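Local atomic coordinates of AB hydrolase-1 domain-containing protein (Parabacteroides distasonis, PDB entry 4Q34), a protein that is of unknown function but is probably an alpha/beta hydrolase that cleaves ester bonds. Residues A34-R45 with L77-Q88. Residues are numbered along the deposited sequence; the frame is centred on the assembly and turned at random.
Sequences AYVFYQKPVGAR and LRRRFCVYLVDQ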
ATOM      1  N   ALA A  34      11.251  -0.291   3.151  1.00 16.27           N
ATOM      2  CA  ALA A  34      10.037  -1.066   2.887  1.00 16.47           C
ATOM      3  C   ALA A  34       8.900  -0.391   3.633  1.00 16.68           C
ATOM      4  O   ALA A  34       9.147   0.338   4.631  1.00 16.37           O
ATOM      5  CB  ALA A  34      10.198  -2.500   3.387  1.00 16.81           C
ATOM      6  N   TYR A  35       7.665  -0.689   3.209  1.00 14.88           N
ATOM      7  CA  TYR A  35       6.475  -0.298   3.925  1.00 14.91           C
ATOM      8  C   TYR A  35       5.860  -1.552   4.536  1.00 15.50           C
ATOM      9  O   TYR A  35       5.821  -2.585   3.894  1.00 16.92           O
ATOM     10  CB  TYR A  35       5.456   0.383   3.028  1.00 15.90           C
ATOM     11  CG  TYR A  35       4.058   0.470   3.627  1.00 15.15           C
ATOM     12  CD1 TYR A  35       3.149  -0.530   3.408  1.00 15.71           C
ATOM     13  CD2 TYR A  35       3.658   1.559   4.381  1.00 15.99           C
ATOM     14  CE1 TYR A  35       1.854  -0.465   3.921  1.00 17.03           C
ATOM     15  CE2 TYR A  35       2.369   1.646   4.912  1.00 16.31           C
ATOM     16  CZ  TYR A  35       1.461   0.626   4.665  1.00 19.24           C
ATOM     17  OH  TYR A  35       0.184   0.667   5.177  1.00 18.79           O
ATOM     18  N   VAL A  36       5.420  -1.451   5.781  1.00 15.64           N
ATOM     19  CA  VAL A  36       4.891  -2.597   6.516  1.00 17.41           C
ATOM     20  C   VAL A  36       3.537  -2.262   7.142  1.00 17.36           C
ATOM     21  O   VAL A  36       3.374  -1.223   7.774  1.00 16.78           O
ATOM     22  CB  VAL A  36       5.878  -2.977   7.652  1.00 17.02           C
ATOM     23  CG1 VAL A  36       5.353  -4.189   8.426  1.00 18.87           C
ATOM     24  CG2 VAL A  36       7.254  -3.206   7.073  1.00 18.09           C
ATOM     25  N   PHE A  37       2.562  -3.154   6.987  1.00 15.59           N
ATOM     26  CA  PHE A  37       1.315  -3.049   7.745  1.00 16.99           C
ATOM     27  C   PHE A  37       1.233  -4.309   8.588  1.00 16.73           C
ATOM     28  O   PHE A  37       1.469  -5.406   8.076  1.00 16.02           O
ATOM     29  CB  PHE A  37       0.111  -2.966   6.802  1.00 18.36           C
ATOM     30  CG  PHE A  37      -1.203  -2.913   7.519  1.00 16.93           C
ATOM     31  CD1 PHE A  37      -1.714  -1.731   8.016  1.00 20.53           C
ATOM     32  CD2 PHE A  37      -1.963  -4.074   7.661  1.00 18.85           C
ATOM     33  CE1 PHE A  37      -2.952  -1.699   8.686  1.00 21.76           C
ATOM     34  CE2 PHE A  37      -3.197  -4.040   8.315  1.00 19.38           C
ATOM     35  CZ  PHE A  37      -3.693  -2.858   8.816  1.00 19.30           C
ATOM     36  N   TYR A  38       0.893  -4.175   9.871  1.00 16.64           N
ATOM     37  CA  TYR A  38       0.914  -5.313  10.758  1.00 16.55           C
ATOM     38  C   TYR A  38      -0.343  -5.373  11.598  1.00 16.40           C
ATOM     39  O   TYR A  38      -0.975  -4.360  11.899  1.00 15.29           O
ATOM     40  CB  TYR A  38       2.164  -5.315  11.668  1.00 18.11           C
ATOM     41  CG  TYR A  38       2.051  -4.305  12.801  1.00 18.59           C
ATOM     42  CD1 TYR A  38       2.408  -2.970  12.607  1.00 21.05           C
ATOM     43  CD2 TYR A  38       1.510  -4.669  14.037  1.00 24.46           C
ATOM     44  CE1 TYR A  38       2.264  -2.034  13.619  1.00 23.51           C
ATOM     45  CE2 TYR A  38       1.367  -3.739  15.045  1.00 24.09           C
ATOM     46  CZ  TYR A  38       1.732  -2.426  14.829  1.00 24.50           C
ATOM     47  OH  TYR A  38       1.591  -1.518  15.861  1.00 25.53           O
ATOM     48  N   GLN A  39      -0.692  -6.588  11.993  1.00 17.05           N
ATOM     49  CA  GLN A  39      -1.794  -6.774  12.947  1.00 18.43           C
ATOM     50  C   GLN A  39      -1.402  -7.830  13.939  1.00 17.67           C
ATOM     51  O   GLN A  39      -0.878  -8.890  13.545  1.00 16.74           O
ATOM     52  CB  GLN A  39      -3.044  -7.230  12.162  1.00 18.18           C
ATOM     53  CG  GLN A  39      -3.531  -6.240  11.125  1.00 17.16           C
ATOM     54  CD  GLN A  39      -4.806  -6.676  10.456  1.00 18.58           C
ATOM     55  OE1 GLN A  39      -4.828  -7.627   9.647  1.00 18.79           O
ATOM     56  NE2 GLN A  39      -5.869  -5.951  10.728  1.00 18.97           N
ATOM     57  N   LYS A  40      -1.626  -7.542  15.232  1.00 18.39           N
ATOM     58  CA  LYS A  40      -1.357  -8.461  16.324  1.00 19.83           C
ATOM     59  C   LYS A  40      -2.702  -8.892  16.896  1.00 18.35           C
ATOM     60  O   LYS A  40      -3.493  -8.044  17.327  1.00 19.05           O
ATOM     61  CB  LYS A  40      -0.573  -7.766  17.451  1.00 19.90           C
ATOM     62  CG  LYS A  40       0.700  -7.109  16.980  1.00 25.44           C
ATOM     63  CD  LYS A  40       1.681  -6.895  18.128  1.00 32.33           C
ATOM     64  CE  LYS A  40       2.927  -6.161  17.635  1.00 36.35           C
ATOM     65  NZ  LYS A  40       3.741  -5.604  18.757  1.00 37.52           N
ATOM     66  N   PRO A  41      -3.002 -10.184  16.853  1.00 18.10           N
ATOM     67  CA  PRO A  41      -4.226 -10.684  17.459  1.00 17.13           C
ATOM     68  C   PRO A  41      -4.145 -10.785  18.964  1.00 19.79           C
ATOM     69  O   PRO A  41      -3.048 -10.864  19.547  1.00 21.01           O
ATOM     70  CB  PRO A  41      -4.394 -12.053  16.840  1.00 19.11           C
ATOM     71  CG  PRO A  41      -2.990 -12.528  16.563  1.00 19.12           C
ATOM     72  CD  PRO A  41      -2.156 -11.270  16.326  1.00 18.22           C
ATOM     73  N   VAL A  42      -5.308 -10.755  19.591  1.00 23.23           N
ATOM     74  CA  VAL A  42      -5.417 -11.146  20.986  1.00 25.15           C
ATOM     75  C   VAL A  42      -4.881 -12.559  21.140  1.00 25.46           C
ATOM     76  O   VAL A  42      -5.181 -13.446  20.332  1.00 25.02           O
ATOM     77  CB  VAL A  42      -6.871 -11.067  21.476  1.00 25.21           C
ATOM     78  CG1 VAL A  42      -7.040 -11.658  22.893  1.00 30.85           C
ATOM     79  CG2 VAL A  42      -7.339  -9.618  21.492  1.00 25.96           C
ATOM     80  N   GLY A  43      -4.037 -12.729  22.147  1.00 23.39           N
ATOM     81  CA  GLY A  43      -3.459 -14.026  22.452  1.00 29.93           C
ATOM     82  C   GLY A  43      -2.450 -14.521  21.415  1.00 31.22           C
ATOM     83  O   GLY A  43      -2.373 -15.721  21.159  1.00 27.66           O
ATOM     84  N   ALA A  44      -1.691 -13.590  20.827  1.00 24.54           N
ATOM     85  CA  ALA A  44      -0.752 -13.898  19.758  1.00 23.80           C
ATOM     86  C   ALA A  44       0.290 -14.947  20.149  1.00 23.28           C
ATOM     87  O   ALA A  44       0.792 -14.977  21.283  1.00 24.07           O
ATOM     88  CB  ALA A  44      -0.052 -12.647  19.286  1.00 23.29           C
ATOM     89  N   ARG A  45       0.612 -15.790  19.181  1.00 20.37           N
ATOM     90  CA  ARG A  45       1.662 -16.760  19.264  1.00 19.23           C
ATOM     91  C   ARG A  45       3.035 -16.072  19.319  1.00 22.43           C
ATOM     92  O   ARG A  45       3.173 -14.897  19.004  1.00 20.31           O
ATOM     93  CB  ARG A  45       1.601 -17.725  18.069  1.00 18.44           C
ATOM     94  CG  ARG A  45       0.300 -18.520  17.951  1.00 19.08           C
ATOM     95  CD  ARG A  45       0.196 -19.318  16.676  1.00 18.79           C
ATOM     96  NE  ARG A  45      -1.154 -19.842  16.508  1.00 19.67           N
ATOM     97  CZ  ARG A  45      -1.667 -20.854  17.193  1.00 21.91           C
ATOM     98  NH1 ARG A  45      -0.900 -21.565  17.995  1.00 21.34           N
ATOM     99  NH2 ARG A  45      -2.929 -21.213  16.993  1.00 21.05           N
ATOM    100  N   LEU A  77      -4.050 -14.355  10.846  1.00 18.22           N
ATOM    101  CA  LEU A  77      -4.456 -13.512  11.965  1.00 17.46           C
ATOM    102  C   LEU A  77      -5.521 -14.229  12.784  1.00 17.43           C
ATOM    103  O   LEU A  77      -5.462 -14.230  14.021  1.00 19.75           O
ATOM    104  CB  LEU A  77      -5.011 -12.181  11.436  1.00 17.46           C
ATOM    105  CG  LEU A  77      -5.422 -11.177  12.508  1.00 18.35           C
ATOM    106  CD1 LEU A  77      -4.230 -10.816  13.374  1.00 19.34           C
ATOM    107  CD2 LEU A  77      -6.028  -9.951  11.834  1.00 21.67           C
ATOM    108  N   ARG A  78      -6.464 -14.866  12.106  1.00 17.44           N
ATOM    109  CA  ARG A  78      -7.527 -15.630  12.786  1.00 18.69           C
ATOM    110  C   ARG A  78      -6.964 -16.799  13.595  1.00 19.75           C
ATOM    111  O   ARG A  78      -7.503 -17.171  14.656  1.00 21.17           O
ATOM    112  CB  ARG A  78      -8.574 -16.102  11.774  1.00 21.21           C
ATOM    113  CG  ARG A  78      -9.767 -16.727  12.453  1.00 25.41           C
ATOM    114  CD  ARG A  78     -10.877 -17.007  11.448  1.00 28.82           C
ATOM    115  NE  ARG A  78     -11.470 -15.757  10.975  1.00 31.15           N
ATOM    116  CZ  ARG A  78     -11.333 -15.274   9.746  1.00 29.28           C
ATOM    117  NH1 ARG A  78     -10.697 -15.974   8.818  1.00 29.50           N
ATOM    118  NH2 ARG A  78     -11.900 -14.111   9.448  1.00 31.15           N
ATOM    119  N   ARG A  79      -5.876 -17.357  13.123  1.00 19.85           N
ATOM    120  CA  ARG A  79      -5.158 -18.448  13.780  1.00 19.84           C
ATOM    121  C   ARG A  79      -4.172 -17.993  14.855  1.00 19.39           C
ATOM    122  O   ARG A  79      -3.341 -18.770  15.325  1.00 20.02           O
ATOM    123  CB  ARG A  79      -4.462 -19.275  12.705  1.00 20.01           C
ATOM    124  CG  ARG A  79      -5.450 -19.956  11.775  1.00 20.81           C
ATOM    125  CD  ARG A  79      -4.825 -20.745  10.639  1.00 20.97           C
ATOM    126  NE  ARG A  79      -5.902 -21.235   9.762  1.00 22.09           N
ATOM    127  CZ  ARG A  79      -5.836 -22.295   8.968  1.00 25.60           C
ATOM    128  NH1 ARG A  79      -4.722 -23.027   8.873  1.00 23.12           N
ATOM    129  NH2 ARG A  79      -6.915 -22.610   8.252  1.00 23.10           N
ATOM    130  N   ARG A  80      -4.264 -16.712  15.180  1.00 18.73           N
ATOM    131  CA  ARG A  80      -3.575 -16.061  16.291  1.00 20.78           C
ATOM    132  C   ARG A  80      -2.107 -15.764  16.074  1.00 19.37           C
ATOM    133  O   ARG A  80      -1.362 -15.675  17.034  1.00 19.82           O
ATOM    134  CB  ARG A  80      -3.791 -16.816  17.602  1.00 23.45           C
ATOM    135  CG  ARG A  80      -5.251 -16.914  18.006  1.00 32.26           C
ATOM    136  CD  ARG A  80      -5.410 -17.168  19.515  1.00 37.26           C
ATOM    137  NE  ARG A  80      -4.162 -17.671  20.112  1.00 40.72           N
ATOM    138  CZ  ARG A  80      -3.804 -18.951  20.231  1.00 40.53           C
ATOM    139  NH1 ARG A  80      -4.606 -19.938  19.844  1.00 55.88           N
ATOM    140  NH2 ARG A  80      -2.634 -19.242  20.768  1.00 42.89           N
ATOM    141  N   PHE A  81      -1.689 -15.647  14.812  1.00 19.35           N
ATOM    142  CA  PHE A  81      -0.357 -15.152  14.507  1.00 16.43           C
ATOM    143  C   PHE A  81      -0.401 -13.628  14.301  1.00 18.34           C
ATOM    144  O   PHE A  81      -1.317 -13.101  13.642  1.00 17.52           O
ATOM    145  CB  PHE A  81       0.217 -15.769  13.236  1.00 18.58           C
ATOM    146  CG  PHE A  81       0.520 -17.239  13.324  1.00 16.72           C
ATOM    147  CD1 PHE A  81      -0.484 -18.168  13.064  1.00 16.31           C
ATOM    148  CD2 PHE A  81       1.799 -17.700  13.631  1.00 16.88           C
ATOM    149  CE1 PHE A  81      -0.215 -19.519  13.110  1.00 19.12           C
ATOM    150  CE2 PHE A  81       2.078 -19.056  13.645  1.00 18.24           C
ATOM    151  CZ  PHE A  81       1.054 -19.964  13.379  1.00 17.33           C
ATOM    152  N   CYS A  82       0.634 -12.943  14.805  1.00 18.88           N
ATOM    153  CA  CYS A  82       0.953 -11.592  14.337  0.75 17.50           C
ATOM    154  C   CYS A  82       1.358 -11.688  12.896  1.00 17.24           C
ATOM    155  O   CYS A  82       2.186 -12.543  12.551  1.00 19.32           O
ATOM    156  CB  CYS A  82       2.084 -10.925  15.124  0.75 17.90           C
ATOM    157  SG  CYS A  82       1.726 -10.779  16.870  0.75 19.91           S
ATOM    158  N   VAL A  83       0.788 -10.829  12.066  1.00 16.88           N
ATOM    159  CA  VAL A  83       1.056 -10.869  10.658  1.00 16.51           C
ATOM    160  C   VAL A  83       1.602  -9.498  10.210  1.00 17.24           C
ATOM    161  O   VAL A  83       0.960  -8.476  10.451  1.00 17.20           O
ATOM    162  CB  VAL A  83      -0.203 -11.217   9.842  1.00 19.72           C
ATOM    163  CG1 VAL A  83       0.026 -11.006   8.380  1.00 25.66           C
ATOM    164  CG2 VAL A  83      -0.683 -12.643  10.129  1.00 21.33           C
ATOM    165  N   TYR A  84       2.739  -9.528   9.495  1.00 15.49           N
ATOM    166  CA  TYR A  84       3.389  -8.373   8.930  1.00 15.90           C
ATOM    167  C   TYR A  84       3.371  -8.505   7.426  1.00 16.05           C
ATOM    168  O   TYR A  84       3.978  -9.408   6.868  1.00 18.54           O
ATOM    169  CB  TYR A  84       4.841  -8.259   9.435  1.00 16.40           C
ATOM    170  CG  TYR A  84       4.936  -7.895  10.867  1.00 16.31           C
ATOM    171  CD1 TYR A  84       4.634  -8.813  11.847  1.00 17.56           C
ATOM    172  CD2 TYR A  84       5.297  -6.591  11.250  1.00 18.72           C
ATOM    173  CE1 TYR A  84       4.682  -8.450  13.201  1.00 19.50           C
ATOM    174  CE2 TYR A  84       5.361  -6.235  12.589  1.00 17.77           C
ATOM    175  CZ  TYR A  84       5.038  -7.152  13.546  1.00 20.70           C
ATOM    176  OH  TYR A  84       5.109  -6.762  14.859  1.00 20.53           O
ATOM    177  N   LEU A  85       2.628  -7.636   6.761  1.00 15.84           N
ATOM    178  CA  LEU A  85       2.575  -7.613   5.291  0.50 16.03           C
ATOM    179  C   LEU A  85       3.508  -6.505   4.807  1.00 17.53           C
ATOM    180  O   LEU A  85       3.444  -5.381   5.319  1.00 19.99           O
ATOM    181  CB  LEU A  85       1.140  -7.331   4.795  0.50 16.91           C
ATOM    182  CG  LEU A  85       0.053  -8.438   4.812  0.50 16.45           C
ATOM    183  CD1 LEU A  85      -0.936  -8.254   3.680  0.50 17.92           C
ATOM    184  CD2 LEU A  85       0.616  -9.853   4.742  0.50 16.67           C
ATOM    185  N   VAL A  86       4.312  -6.775   3.771  1.00 16.70           N
ATOM    186  CA  VAL A  86       5.345  -5.838   3.386  1.00 15.40           C
ATOM    187  C   VAL A  86       5.213  -5.481   1.903  1.00 14.59           C
ATOM    188  O   VAL A  86       4.899  -6.363   1.076  1.00 16.45           O
ATOM    189  CB  VAL A  86       6.755  -6.453   3.676  1.00 16.21           C
ATOM    190  CG1 VAL A  86       7.852  -5.459   3.303  1.00 16.18           C
ATOM    191  CG2 VAL A  86       6.871  -6.918   5.151  1.00 18.07           C
ATOM    192  N   ASP A  87       5.460  -4.202   1.581  1.00 14.76           N
ATOM    193  CA  ASP A  87       5.828  -3.762   0.246  1.00 15.49           C
ATOM    194  C   ASP A  87       7.337  -3.449   0.309  1.00 16.12           C
ATOM    195  O   ASP A  87       7.793  -2.578   1.065  1.00 15.79           O
ATOM    196  CB  ASP A  87       5.090  -2.534  -0.156  1.00 15.30           C
ATOM    197  CG  ASP A  87       3.584  -2.721  -0.144  1.00 19.37           C
ATOM    198  OD1 ASP A  87       3.040  -3.786  -0.516  1.00 16.92           O
ATOM    199  OD2 ASP A  87       2.902  -1.719   0.207  1.00 25.02           O
ATOM    200  N   GLN A  88       8.107  -4.233  -0.430  1.00 16.14           N
ATOM    201  CA  GLN A  88       9.533  -4.164  -0.398  1.00 14.67           C
ATOM    202  C   GLN A  88       9.966  -2.843  -0.999  1.00 13.42           C
ATOM    203  O   GLN A  88       9.179  -2.180  -1.655  1.00 14.42           O
ATOM    204  CB  GLN A  88      10.155  -5.364  -1.133  1.00 15.65           C
ATOM    205  CG  GLN A  88      10.250  -5.182  -2.640  1.00 16.39           C
ATOM    206  CD  GLN A  88      10.632  -6.401  -3.437  1.00 17.12           C
ATOM    207  OE1 GLN A  88      10.916  -7.491  -2.912  1.00 19.20           O
ATOM    208  NE2 GLN A  88      10.647  -6.213  -4.772  1.00 19.31           N
TER
HETATM  209  O   HOH W   1       2.561 -14.584  16.203  1.00 19.66           O
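Arg45 meets Phe81 through paired first torsions: CG lies opposite the carbonyl carbon in both residues (chi1 -60° in Arg45), and the extended Arg45 chain carries its CD over the centre of the Phe81 ring, 3.4 Å from the centroid, a CH-pi contact. The setting is the central sheet of an alpha/beta hydrolase fold, where strand 34-41 runs antiparallel to strand 83-87. Six backbone hydrogen bonds establish the register, two each for the pairs Tyr35-Asp87, Phe37-Leu85 and Gln39-Val83. Strand 83-87 is parallel to strand 49-52 on its other edge, so the antiparallel part of the sheet joins the parallel part here. On the face bearing Val36 and Tyr84, helix 153-167 packs against Tyr84 and Val86; the other face bears Phe37, whose ring meets Phe37 of the second subunit edge-to-face. Tyr84 turns its CG anti to its own carbonyl carbon (chi1 -70°), which brings one face of its ring against Tyr38 CB, 3.6 Å from the ring centroid; the two tyrosine rings are nearly parallel yet barely overlap.

Beyond the strands, Arg80, at positive phi, is the C-prime residue of the Schellman motif ending helix 72-78. Arg45 N bonds to Arg80 O at 2.9 Å, while the Arg45 guanidinium grips Arg79 O side-on, with NE at 2.7 Å and NH2 at 3.0 Å. Arg45 NH1 also forms a salt bridge with Asp323 OXT, which would probably ease the closeness of the Arg80 guanidinium. An alanine at Arg45 would lose both side-chain bonds to Arg79 O and is likely to leave one Phe81 face without its CH-pi partner. Where the type II turn from Pro41 to Ala44 passes Arg80, Arg80 NE reaches Gly43 O at 2.8 Å in an almost straight bond (178°), from above the carbonyl plane.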